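Local coordinates for AA9 family lytic polysaccharide monooxygenase cel61B (Hypocrea jecorina, PDB 2VTC), which oxidatively cleaves the glycosidic bonds of cellulose and related polysaccharides with a copper ion at its active site, a reducing agent and O2 or H2O2, at residues A[111-116]-A[149-154]; A[136-141]-A[161-166]; A[86-91]-A[200-205]. All coordinates share one frame; numbering follows the deposited sequence.

Interaction 1: A[111-116]-A[149-154]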
loop_
_atom_site.group_PDB
_atom_site.type_symbol
_atom_site.label_atom_id
_atom_site.label_comp_id
_atom_site.label_asym_id
_atom_site.label_seq_id
_atom_site.Cartn_x
_atom_site.Cartn_y
_atom_site.Cartn_z
ATOM N N GLY A 111 8.327 0.417 -12.229
ATOM C CA GLY A 111 7.316 -0.424 -11.600
ATOM C C GLY A 111 5.957 0.211 -11.395
ATOM O O GLY A 111 5.818 1.452 -11.362
ATOM N N PRO A 112 4.937 -0.657 -11.201
ATOM C CA PRO A 112 3.563 -0.196 -10.992
ATOM C C PRO A 112 3.259 0.204 -9.540
ATOM O O PRO A 112 4.044 -0.060 -8.627
ATOM C CB PRO A 112 2.736 -1.425 -11.356
ATOM C CG PRO A 112 3.597 -2.590 -10.876
ATOM C CD PRO A 112 5.030 -2.126 -11.200
ATOM N N ILE A 113 2.099 0.816 -9.372
ATOM C CA ILE A 113 1.591 1.243 -8.062
ATOM C C ILE A 113 0.157 0.747 -7.939
ATOM O O ILE A 113 -0.646 0.951 -8.854
ATOM C CB ILE A 113 1.621 2.797 -7.934
ATOM C CG1 ILE A 113 3.062 3.315 -8.120
ATOM C CG2 ILE A 113 1.015 3.239 -6.598
ATOM C CD1 ILE A 113 3.222 4.803 -7.913
ATOM N N VAL A 114 -0.147 0.060 -6.824
ATOM C CA VAL A 114 -1.502 -0.471 -6.600
ATOM C C VAL A 114 -1.946 -0.141 -5.162
ATOM O O VAL A 114 -1.108 -0.038 -4.253
ATOM C CB VAL A 114 -1.561 -2.016 -6.828
ATOM C CG1 VAL A 114 -1.267 -2.397 -8.298
ATOM C CG2 VAL A 114 -0.583 -2.753 -5.886
ATOM N N THR A 115 -3.261 0.037 -4.982
ATOM C CA THR A 115 -3.843 0.272 -3.649
ATOM C C THR A 115 -5.076 -0.609 -3.456
ATOM O O THR A 115 -5.898 -0.770 -4.366
ATOM C CB THR A 115 -4.224 1.754 -3.437
ATOM O OG1 THR A 115 -3.107 2.569 -3.823
ATOM C CG2 THR A 115 -4.539 2.064 -1.976
ATOM N N TYR A 116 -5.180 -1.170 -2.251
ATOM C CA TYR A 116 -6.295 -2.071 -1.905
ATOM C C TYR A 116 -7.010 -1.528 -0.668
ATOM O O TYR A 116 -6.444 -0.714 0.098
ATOM C CB TYR A 116 -5.771 -3.479 -1.577
ATOM C CG TYR A 116 -4.991 -4.176 -2.681
ATOM C CD1 TYR A 116 -5.608 -5.075 -3.549
ATOM C CD2 TYR A 116 -3.609 -3.947 -2.833
ATOM C CE1 TYR A 116 -4.891 -5.709 -4.577
ATOM C CE2 TYR A 116 -2.887 -4.572 -3.843
ATOM C CZ TYR A 116 -3.525 -5.460 -4.700
ATOM O OH TYR A 116 -2.801 -6.107 -5.689
ATOM N N TRP A 149 7.002 4.623 -16.169
ATOM C CA TRP A 149 6.228 3.925 -15.116
ATOM C C TRP A 149 5.578 4.854 -14.096
ATOM O O TRP A 149 6.043 5.973 -13.831
ATOM C CB TRP A 149 7.154 2.970 -14.365
ATOM C CG TRP A 149 7.546 1.777 -15.125
ATOM C CD1 TRP A 149 8.703 1.605 -15.866
ATOM C CD2 TRP A 149 6.817 0.554 -15.234
ATOM N NE1 TRP A 149 8.715 0.348 -16.427
ATOM C CE2 TRP A 149 7.572 -0.320 -16.057
ATOM C CE3 TRP A 149 5.579 0.115 -14.729
ATOM C CZ2 TRP A 149 7.129 -1.607 -16.395
ATOM C CZ3 TRP A 149 5.150 -1.178 -15.049
ATOM C CH2 TRP A 149 5.927 -2.031 -15.849
ATOM N N ALA A 150 4.503 4.354 -13.482
ATOM C CA ALA A 150 3.859 5.055 -12.369
ATOM C C ALA A 150 4.859 5.511 -11.298
ATOM O O ALA A 150 4.721 6.605 -10.758
ATOM C CB ALA A 150 2.765 4.164 -11.744
ATOM N N GLN A 151 5.864 4.686 -10.998
ATOM C CA GLN A 151 6.837 5.068 -9.950
ATOM C C GLN A 151 7.709 6.280 -10.324
ATOM O O GLN A 151 8.085 7.073 -9.460
ATOM C CB GLN A 151 7.653 3.867 -9.495
ATOM C CG GLN A 151 6.869 3.002 -8.461
ATOM C CD GLN A 151 7.602 1.762 -8.049
ATOM O OE1 GLN A 151 8.701 1.828 -7.506
ATOM N NE2 GLN A 151 6.997 0.598 -8.298
ATOM N N GLN A 152 7.995 6.440 -11.618
ATOM C CA GLN A 152 8.637 7.679 -12.089
ATOM C C GLN A 152 7.709 8.885 -11.889
ATOM O O GLN A 152 8.148 9.957 -11.446
ATOM C CB GLN A 152 9.113 7.530 -13.548
ATOM C CG GLN A 152 9.814 8.773 -14.133
ATOM C CD GLN A 152 11.030 9.222 -13.340
ATOM O OE1 GLN A 152 11.038 10.311 -12.776
ATOM N NE2 GLN A 152 12.059 8.396 -13.304
ATOM N N ASP A 153 6.416 8.705 -12.165
ATOM C CA ASP A 153 5.430 9.746 -11.893
ATOM C C ASP A 153 5.386 10.117 -10.413
ATOM O O ASP A 153 5.284 11.296 -10.080
ATOM C CB ASP A 153 4.046 9.376 -12.438
ATOM C CG ASP A 153 4.027 9.303 -13.962
ATOM O OD1 ASP A 153 4.889 9.958 -14.589
ATOM O OD2 ASP A 153 3.170 8.594 -14.517
ATOM N N LEU A 154 5.527 9.122 -9.529
ATOM C CA LEU A 154 5.559 9.390 -8.088
ATOM C C LEU A 154 6.728 10.318 -7.728
ATOM O O LEU A 154 6.551 11.311 -7.007
ATOM C CB LEU A 154 5.666 8.062 -7.316
ATOM C CG LEU A 154 5.857 8.104 -5.799
ATOM C CD1 LEU A 154 4.593 8.570 -5.120
ATOM C CD2 LEU A 154 6.239 6.704 -5.314
#

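Interaction 2: A[136-141]-A[161-166]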
loop_
_atom_site.group_PDB
_atom_site.type_symbol
_atom_site.label_atom_id
_atom_site.label_comp_id
_atom_site.label_asym_id
_atom_site.label_seq_id
_atom_site.Cartn_x
_atom_site.Cartn_y
_atom_site.Cartn_z
ATOM N N LYS A 136 -8.923 -4.495 -4.802
ATOM C CA LYS A 136 -8.121 -3.478 -5.514
ATOM C C LYS A 136 -8.973 -2.264 -5.886
ATOM O O LYS A 136 -10.010 -2.420 -6.533
ATOM C CB LYS A 136 -7.509 -4.079 -6.775
ATOM C CG LYS A 136 -6.538 -3.121 -7.500
ATOM C CD LYS A 136 -6.026 -3.738 -8.797
ATOM C CE LYS A 136 -4.768 -4.602 -8.581
ATOM N NZ LYS A 136 -4.403 -5.387 -9.814
ATOM N N ILE A 137 -8.532 -1.070 -5.490
ATOM C CA ILE A 137 -9.259 0.168 -5.821
ATOM C C ILE A 137 -8.458 1.157 -6.685
ATOM O O ILE A 137 -8.998 2.179 -7.131
ATOM C CB ILE A 137 -9.809 0.888 -4.548
ATOM C CG1 ILE A 137 -8.667 1.316 -3.606
ATOM C CG2 ILE A 137 -10.841 -0.019 -3.854
ATOM C CD1 ILE A 137 -9.014 2.437 -2.655
ATOM N N GLN A 138 -7.184 0.849 -6.914
ATOM C CA GLN A 138 -6.309 1.682 -7.755
ATOM C C GLN A 138 -5.167 0.839 -8.327
ATOM O O GLN A 138 -4.597 -0.004 -7.640
ATOM C CB GLN A 138 -5.771 2.864 -6.933
ATOM C CG GLN A 138 -4.763 3.812 -7.642
ATOM C CD GLN A 138 -3.326 3.282 -7.622
ATOM O OE1 GLN A 138 -2.863 2.680 -6.632
ATOM N NE2 GLN A 138 -2.599 3.517 -8.721
ATOM N N GLU A 139 -4.865 1.046 -9.605
ATOM C CA GLU A 139 -3.663 0.450 -10.197
ATOM C C GLU A 139 -3.123 1.331 -11.328
ATOM O O GLU A 139 -3.894 1.958 -12.075
ATOM C CB GLU A 139 -3.917 -0.978 -10.715
ATOM C CG GLU A 139 -4.975 -1.092 -11.824
ATOM C CD GLU A 139 -5.170 -2.485 -12.366
ATOM O OE1 GLU A 139 -4.496 -3.439 -11.891
ATOM O OE2 GLU A 139 -5.997 -2.632 -13.307
ATOM N N ALA A 140 -1.803 1.390 -11.429
ATOM C CA ALA A 140 -1.161 2.167 -12.501
ATOM C C ALA A 140 0.134 1.471 -12.868
ATOM O O ALA A 140 0.908 1.056 -11.993
ATOM C CB ALA A 140 -0.912 3.606 -12.064
ATOM N N GLY A 141 0.388 1.352 -14.173
ATOM C CA GLY A 141 1.559 0.623 -14.662
ATOM C C GLY A 141 2.476 1.498 -15.495
ATOM O O GLY A 141 2.942 2.536 -15.015
ATOM N N TRP A 161 1.222 10.225 -3.965
ATOM C CA TRP A 161 0.318 9.469 -4.836
ATOM C C TRP A 161 -1.138 9.627 -4.391
ATOM O O TRP A 161 -1.458 9.412 -3.216
ATOM C CB TRP A 161 0.684 7.972 -4.892
ATOM C CG TRP A 161 0.112 7.342 -6.118
ATOM C CD1 TRP A 161 -1.009 6.555 -6.211
ATOM C CD2 TRP A 161 0.613 7.486 -7.454
ATOM N NE1 TRP A 161 -1.229 6.203 -7.529
ATOM C CE2 TRP A 161 -0.248 6.767 -8.309
ATOM C CE3 TRP A 161 1.712 8.174 -8.008
ATOM C CZ2 TRP A 161 -0.048 6.704 -9.695
ATOM C CZ3 TRP A 161 1.910 8.107 -9.379
ATOM C CH2 TRP A 161 1.036 7.373 -10.207
ATOM N N THR A 162 -2.003 9.987 -5.333
ATOM C CA THR A 162 -3.429 10.229 -5.057
ATOM C C THR A 162 -4.244 8.972 -5.330
ATOM O O THR A 162 -4.130 8.360 -6.404
ATOM C CB THR A 162 -3.987 11.401 -5.910
ATOM O OG1 THR A 162 -3.364 12.625 -5.500
ATOM C CG2 THR A 162 -5.511 11.540 -5.750
ATOM N N VAL A 163 -5.063 8.595 -4.346
ATOM C CA VAL A 163 -5.981 7.469 -4.463
ATOM C C VAL A 163 -7.376 7.919 -4.029
ATOM O O VAL A 163 -7.543 8.394 -2.913
ATOM C CB VAL A 163 -5.528 6.259 -3.576
ATOM C CG1 VAL A 163 -6.507 5.114 -3.681
ATOM C CG2 VAL A 163 -4.147 5.774 -4.015
ATOM N N LYS A 164 -8.351 7.754 -4.911
ATOM C CA LYS A 164 -9.760 8.030 -4.608
ATOM C C LYS A 164 -10.449 6.879 -3.864
ATOM O O LYS A 164 -10.396 5.723 -4.314
ATOM C CB LYS A 164 -10.537 8.336 -5.895
ATOM C CG LYS A 164 -11.928 8.935 -5.639
ATOM C CD LYS A 164 -12.687 9.193 -6.940
ATOM C CE LYS A 164 -14.042 9.829 -6.670
ATOM N NZ LYS A 164 -13.936 11.149 -5.956
ATOM N N ILE A 165 -11.079 7.202 -2.728
ATOM C CA ILE A 165 -11.979 6.259 -2.043
ATOM C C ILE A 165 -13.269 6.188 -2.879
ATOM O O ILE A 165 -13.912 7.216 -3.074
ATOM C CB ILE A 165 -12.285 6.722 -0.589
ATOM C CG1 ILE A 165 -10.997 6.843 0.222
ATOM C CG2 ILE A 165 -13.257 5.749 0.100
ATOM C CD1 ILE A 165 -11.200 7.476 1.601
ATOM N N PRO A 166 -13.637 4.993 -3.397
ATOM C CA PRO A 166 -14.831 4.849 -4.237
ATOM C C PRO A 166 -16.065 5.500 -3.599
ATOM O O PRO A 166 -16.298 5.349 -2.381
ATOM C CB PRO A 166 -15.010 3.331 -4.331
ATOM C CG PRO A 166 -13.605 2.813 -4.238
ATOM C CD PRO A 166 -12.946 3.699 -3.217
#

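Interaction 3: A[86-91]-A[200-205]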
loop_
_atom_site.group_PDB
_atom_site.type_symbol
_atom_site.label_atom_id
_atom_site.label_comp_id
_atom_site.label_asym_id
_atom_site.label_seq_id
_atom_site.Cartn_x
_atom_site.Cartn_y
_atom_site.Cartn_z
ATOM N N ALA A 86 -2.878 2.438 16.395
ATOM C CA ALA A 86 -3.633 2.448 17.655
ATOM C C ALA A 86 -4.894 3.304 17.548
ATOM O O ALA A 86 -5.787 3.234 18.425
ATOM C CB ALA A 86 -2.740 2.917 18.812
ATOM N N ILE A 87 -4.986 4.107 16.485
ATOM C CA ILE A 87 -6.183 4.911 16.189
ATOM C C ILE A 87 -6.528 4.794 14.707
ATOM O O ILE A 87 -5.784 4.163 13.950
ATOM C CB ILE A 87 -6.012 6.416 16.561
ATOM C CG1 ILE A 87 -4.928 7.087 15.674
ATOM C CG2 ILE A 87 -5.712 6.569 18.071
ATOM C CD1 ILE A 87 -4.843 8.599 15.774
ATOM N N SER A 88 -7.646 5.392 14.302
ATOM C CA SER A 88 -8.053 5.443 12.895
ATOM C C SER A 88 -8.271 6.879 12.411
ATOM O O SER A 88 -8.782 7.722 13.155
ATOM C CB SER A 88 -9.341 4.633 12.704
ATOM O OG SER A 88 -9.744 4.554 11.336
ATOM N N ALA A 89 -7.882 7.151 11.161
ATOM C CA ALA A 89 -8.281 8.370 10.469
ATOM C C ALA A 89 -9.718 8.177 9.984
ATOM O O ALA A 89 -10.336 7.122 10.231
ATOM C CB ALA A 89 -7.344 8.648 9.292
ATOM N N THR A 90 -10.269 9.195 9.328
ATOM C CA THR A 90 -11.637 9.099 8.805
ATOM C C THR A 90 -11.830 9.956 7.564
ATOM O O THR A 90 -11.163 10.995 7.399
ATOM C CB THR A 90 -12.707 9.472 9.891
ATOM O OG1 THR A 90 -14.030 9.167 9.413
ATOM C CG2 THR A 90 -12.614 10.932 10.267
ATOM N N ALA A 91 -12.739 9.522 6.688
ATOM C CA ALA A 91 -12.890 10.139 5.377
ATOM C C ALA A 91 -14.253 9.819 4.802
ATOM O O ALA A 91 -14.763 8.708 4.974
ATOM C CB ALA A 91 -11.789 9.634 4.417
ATOM N N ASN A 200 -5.172 2.883 8.801
ATOM C CA ASN A 200 -6.572 2.750 9.232
ATOM C C ASN A 200 -7.312 3.994 8.792
ATOM O O ASN A 200 -6.959 5.099 9.204
ATOM C CB ASN A 200 -6.653 2.653 10.769
ATOM C CG ASN A 200 -6.008 1.401 11.333
ATOM O OD1 ASN A 200 -5.918 0.362 10.682
ATOM N ND2 ASN A 200 -5.560 1.505 12.598
ATOM N N ILE A 201 -8.305 3.827 7.931
ATOM C CA ILE A 201 -9.195 4.929 7.568
ATOM C C ILE A 201 -10.667 4.479 7.577
ATOM O O ILE A 201 -11.115 3.699 6.722
ATOM C CB ILE A 201 -8.868 5.572 6.188
ATOM C CG1 ILE A 201 -7.396 5.974 6.077
ATOM C CG2 ILE A 201 -9.774 6.803 5.971
ATOM C CD1 ILE A 201 -6.972 6.318 4.625
ATOM N N ALA A 202 -11.415 4.964 8.556
ATOM C CA ALA A 202 -12.836 4.687 8.571
ATOM C C ALA A 202 -13.497 5.545 7.498
ATOM O O ALA A 202 -13.016 6.650 7.195
ATOM C CB ALA A 202 -13.415 4.982 9.947
ATOM N N VAL A 203 -14.592 5.029 6.933
ATOM C CA VAL A 203 -15.316 5.684 5.857
ATOM C C VAL A 203 -16.723 6.066 6.327
ATOM O O VAL A 203 -17.398 5.281 7.005
ATOM C CB VAL A 203 -15.340 4.778 4.602
ATOM C CG1 VAL A 203 -16.301 5.302 3.518
ATOM C CG2 VAL A 203 -13.914 4.649 4.027
ATOM N N THR A 204 -17.119 7.290 5.978
ATOM C CA THR A 204 -18.428 7.864 6.311
ATOM C C THR A 204 -19.147 8.246 5.018
ATOM O O THR A 204 -18.615 8.067 3.915
ATOM C CB THR A 204 -18.252 9.142 7.160
ATOM O OG1 THR A 204 -17.489 10.115 6.425
ATOM C CG2 THR A 204 -17.528 8.827 8.472
ATOM N N GLY A 205 -20.349 8.805 5.142
ATOM C CA GLY A 205 -20.993 9.431 3.985
ATOM C C GLY A 205 -22.150 8.664 3.390
ATOM O O GLY A 205 -22.871 7.956 4.100
HETATM O O HOH W 1 -15.412 11.185 8.111
#

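Interaction 1: A[111-116]-A[149-154]
The indole of Trp149 lies flat against the backbone of Gly111, whose N stands 3.2 Å above one ring face, offset toward the rim and 3.3 Å from Trp149 CG. Glycine suits this spot: a CB would run into Gln151 NE2, and the backbone angles of Gly111 (phi 132°) would jam it against the preceding carbonyl. Further along, Pro112 CD reaches Trp149 CZ3 at 4.0 Å, the two side chains side by side and pointing the same way. Trp149 is the N-cap residue of helix 150-156, whose first turn packs against the chain as it enters strand 113-119. Gln151 N donates to Gly111 O (3.3 Å). The extended Gln151 side chain then brings NE2 to 3.0 Å from Pro112 O, above the carbonyl plane, while its OE1 accepts from Trp106 NE1. One residue on, Ile113 sets CG1 against Ala150 CB at 3.7 Å and CD1 toward Leu154 CB; the small alanine lets the isoleucine come close to the helix backbone. Gln151 also touches His108, a ligand of the catalytic copper. With both ends of its buried amide hydrogen-bonded, Gln151 is held against rotation, consistent with a second-shell role beside that histidine.

Interaction 2: A[136-141]-A[161-166]
Gln138 CG is anti to the backbone N (chi1 177°) and the chain bends at chi2 (-82°), which carries CD toward the indole of Trp161. There Gln138 NE2 lies 3.2 Å from Trp161 NE1, at the ring edge and near its plane, the amide and ring planes 61° apart. Both atoms are donors, so this is a contact without a hydrogen bond; the amide finds its partners on strand 113-119, where OE1 pairs with Thr115 OG1 and NE2 makes a weak bond to Ile113 O. Ile137 and Gln138 both face Thr115 in a classic beta bulge. The bulge puts two consecutive side chains on the same side, toward strand 160-164 of the other sheet, and the contact is thus face-to-face packing between the two sheets of the AA9 beta-sandwich. Val163 meets both side chains: its CG1 lies 3.8 Å from Ile137 CD1 and 4.0 Å from Gln138 CB, branched aliphatic carbon suited to packing where the axes of the two short strand segments come within 7.2 Å of each other. Ile137 CG2 crosses to Pro166 CG at 4.0 Å, the two side chains at about a right angle. Past the bulge, Ala140 is small enough for the benzo ring of Trp161 to approach, with CB 4.0 Å from CZ2.

Interaction 3: A[86-91]-A[200-205]
Ala89 O is gripped by two donors, Ser88 OG and Ala202 N, each at 2.9 Å. The second bond belongs to the parallel pairing of strand 89-92 with the end of strand 193-204, along one margin of the AA9 beta-sandwich. Here Ala89 pairs with Ile201, Thr90 with Ala202 and Ala91 with Val203. The backbone bonds alternate as parallel strands require: Ala89 N donates to Asn200 O, Ala91 N to Ala202 O and Thr204 N to Ala91 O. Thr90 CA and Val203 CA add CA-H...O contacts to Ala202 O and Ala91 O. Ser88 OG, anti to the backbone N (chi1 -176°), meets Ala89 O in the carbonyl plane, on a lone pair.

Before the paired residues, the Asn200 side chain continues the link: ND2 reaches Ile87 O at 3.0 Å in an almost straight bond (175°), with the oxygen in the amide plane, while OD1 accepts from Trp56 NE1. An alanine here would probably leave both Ile87 O and Trp56 NE1 without these partners and the loop at Ile87 freer to shift. On the buried face Ala91 CB packs on Ile201 CG2 at 3.8 Å and Ala89 CB touches CG1 of the same isoleucine; the short alanines allow Phe26 and Ile28 of strand 22-28 to press against this side. On the other face Ala202 sits beside the exposed Thr90, whose hydroxyl suits contact with solvent. Thr90 and Thr204 cross at about a right angle, and one water bridges their hydroxyls, 2.8 Å from Thr90 OG1 and 2.9 Å from Thr204 OG1.

In the fold
Interactions 1 and 2 are neighbours, their centres 10 Å apart, and their segments alternate along the chain. A probable hydrogen bond from Ala150 N to Gly141 O (2.8 Å) joins them, and Pro112 CB packs 3.1 Å from Ala140 O. Interaction 1 stands closest to the active site, the Gln151 side chain lying about 8 Å from the nickel ion held in this crystal by His20, His108 and Tyr195, the same three residues that bind the catalytic copper. Trp161 of interaction 2 is about 12 Å from the side chain of Tyr195. Interaction 3 lies away from the metal, its centre 24 Å from that of interaction 1 and 17 Å from that of interaction 2, which it meets where Ile165 CD1 packs 3.6 Å from Ala91 CB.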